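Local coordinates for staphylococcus aureus CymR (PDB 3T8R), which probably binds DNA as a dimeric Rrf2-type transcriptional regulator that senses oxidation through a thiol and governs stress resistance and the oxidative response, at residues E75-A79 and G80-R84. Sequence-based numbering, arbitrary orientation.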
loop_
_atom_site.group_PDB
_atom_site.type_symbol
_atom_site.label_atom_id
_atom_site.label_comp_id
_atom_site.label_asym_id
_atom_site.label_seq_id
_atom_site.Cartn_x
_atom_site.Cartn_y
_atom_site.Cartn_z
ATOM N N GLU A 75 -9.741 -0.294 -23.408
ATOM C CA GLU A 75 -10.526 0.740 -22.753
ATOM C C GLU A 75 -11.572 0.161 -21.805
ATOM O O GLU A 75 -12.135 0.882 -20.978
ATOM C CB GLU A 75 -11.170 1.688 -23.775
ATOM C CG GLU A 75 -12.330 1.108 -24.568
ATOM C CD GLU A 75 -12.963 2.137 -25.502
ATOM O OE1 GLU A 75 -13.006 3.325 -25.126
ATOM O OE2 GLU A 75 -13.412 1.768 -26.608
ATOM N N GLU A 76 -11.801 -1.143 -21.896
ATOM C CA GLU A 76 -12.777 -1.823 -21.046
ATOM C C GLU A 76 -12.149 -2.502 -19.836
ATOM O O GLU A 76 -12.856 -3.115 -19.033
ATOM C CB GLU A 76 -13.555 -2.870 -21.861
ATOM C CG GLU A 76 -14.491 -2.281 -22.909
ATOM C CD GLU A 76 -15.430 -3.314 -23.524
ATOM O OE1 GLU A 76 -15.207 -4.521 -23.330
ATOM O OE2 GLU A 76 -16.395 -2.915 -24.204
ATOM N N ILE A 77 -10.825 -2.412 -19.700
ATOM C CA ILE A 77 -10.123 -3.154 -18.661
ATOM C C ILE A 77 -9.389 -2.187 -17.749
ATOM O O ILE A 77 -8.687 -1.309 -18.238
ATOM C CB ILE A 77 -9.050 -4.092 -19.245
ATOM C CG1 ILE A 77 -9.658 -5.033 -20.290
ATOM C CG2 ILE A 77 -8.357 -4.887 -18.129
ATOM C CD1 ILE A 77 -8.639 -5.913 -20.975
ATOM N N SER A 78 -9.554 -2.348 -16.440
ATOM C CA SER A 78 -8.834 -1.499 -15.485
ATOM C C SER A 78 -7.635 -2.222 -14.875
ATOM O O SER A 78 -7.567 -3.452 -14.851
ATOM C CB SER A 78 -9.758 -1.004 -14.364
ATOM O OG SER A 78 -10.024 -2.045 -13.439
ATOM N N ALA A 79 -6.670 -1.443 -14.398
ATOM C CA ALA A 79 -5.511 -2.019 -13.732
ATOM C C ALA A 79 -5.992 -2.838 -12.544
ATOM O O ALA A 79 -5.451 -3.904 -12.232
ATOM C CB ALA A 79 -4.590 -0.927 -13.294
ATOM N N GLY A 80 -7.037 -2.336 -11.891
ATOM C CA GLY A 80 -7.604 -3.021 -10.750
ATOM C C GLY A 80 -8.133 -4.393 -11.122
ATOM O O GLY A 80 -7.913 -5.361 -10.388
ATOM N N ASP A 81 -8.823 -4.463 -12.258
ATOM C CA ASP A 81 -9.359 -5.723 -12.773
ATOM C C ASP A 81 -8.222 -6.738 -12.876
ATOM O O ASP A 81 -8.343 -7.891 -12.454
ATOM C CB ASP A 81 -9.993 -5.515 -14.159
ATOM C CG ASP A 81 -11.279 -4.690 -14.119
ATOM O OD1 ASP A 81 -11.984 -4.721 -13.084
ATOM O OD2 ASP A 81 -11.585 -4.021 -15.140
ATOM N N ILE A 82 -7.104 -6.294 -13.438
ATOM C CA ILE A 82 -5.985 -7.183 -13.682
ATOM C C ILE A 82 -5.351 -7.651 -12.383
ATOM O O ILE A 82 -5.081 -8.834 -12.188
ATOM C CB ILE A 82 -4.944 -6.507 -14.594
ATOM C CG1 ILE A 82 -5.545 -6.329 -15.991
ATOM C CG2 ILE A 82 -3.693 -7.356 -14.662
ATOM C CD1 ILE A 82 -4.850 -5.305 -16.887
ATOM N N ILE A 83 -5.107 -6.716 -11.479
ATOM C CA ILE A 83 -4.517 -7.078 -10.207
ATOM C C ILE A 83 -5.407 -8.067 -9.461
ATOM O O ILE A 83 -4.930 -9.070 -8.935
ATOM C CB ILE A 83 -4.295 -5.847 -9.341
ATOM C CG1 ILE A 83 -3.320 -4.891 -10.030
ATOM C CG2 ILE A 83 -3.764 -6.266 -7.989
ATOM C CD1 ILE A 83 -2.003 -5.515 -10.313
ATOM N N ARG A 84 -6.703 -7.785 -9.437
ATOM C CA ARG A 84 -7.658 -8.650 -8.754
ATOM C C ARG A 84 -7.598 -10.091 -9.249
ATOM O O ARG A 84 -7.582 -11.026 -8.455
ATOM C CB ARG A 84 -9.077 -8.084 -8.868
ATOM C CG ARG A 84 -9.317 -6.869 -7.960
ATOM C CD ARG A 84 -10.786 -6.443 -7.912
ATOM N NE ARG A 84 -11.195 -5.642 -9.066
ATOM C CZ ARG A 84 -11.010 -4.329 -9.164
ATOM N NH1 ARG A 84 -10.414 -3.666 -8.184
ATOM N NH2 ARG A 84 -11.412 -3.677 -10.245
HETATM O O HOH W 1 -12.257 -1.316 -12.367
#
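A capping box formed by Ser-78 and Asp-81 opens helix 79-87. Ser-78 OG accepts from Asp-81 N at 2.9 Å, and in return Ser-78 N donates to Asp-81 OD2 at 2.9 Å, a nearly straight bond (164°) that reaches the oxygen from above the carboxylate plane. With chi1 at 75°, OG lies between the backbone N and carbonyl carbon of Ser-78, facing Asp-81 N; a water also binds it at 2.6 Å. The other carboxylate oxygen, Asp-81 OD1, forms a salt bridge with Arg-84 NH2 at 3.1 Å, so both oxygens are engaged, restraining the carboxylate's rotation. Arg-84, bent at chi3 (-80°), lays one guanidinium face over Gly-80 C, while its NH1 pairs with Asp-119 at the end of helix 101-119. In this Rrf2-type winged-helix protein the box lies where the loop after strand 67-70 enters the helix, and Ala-79 packs on Leu-106 of the second subunit. The regular helical bonding begins with Ile-82 N to Ser-78 O and Ile-83 N to Ala-79 O. Beside the box, Ile-77 CG2 meets Ile-82 CD1 at 3.7 Å, the two side chains crossing at about a right angle and both resting on Met-17 of helix 8-21.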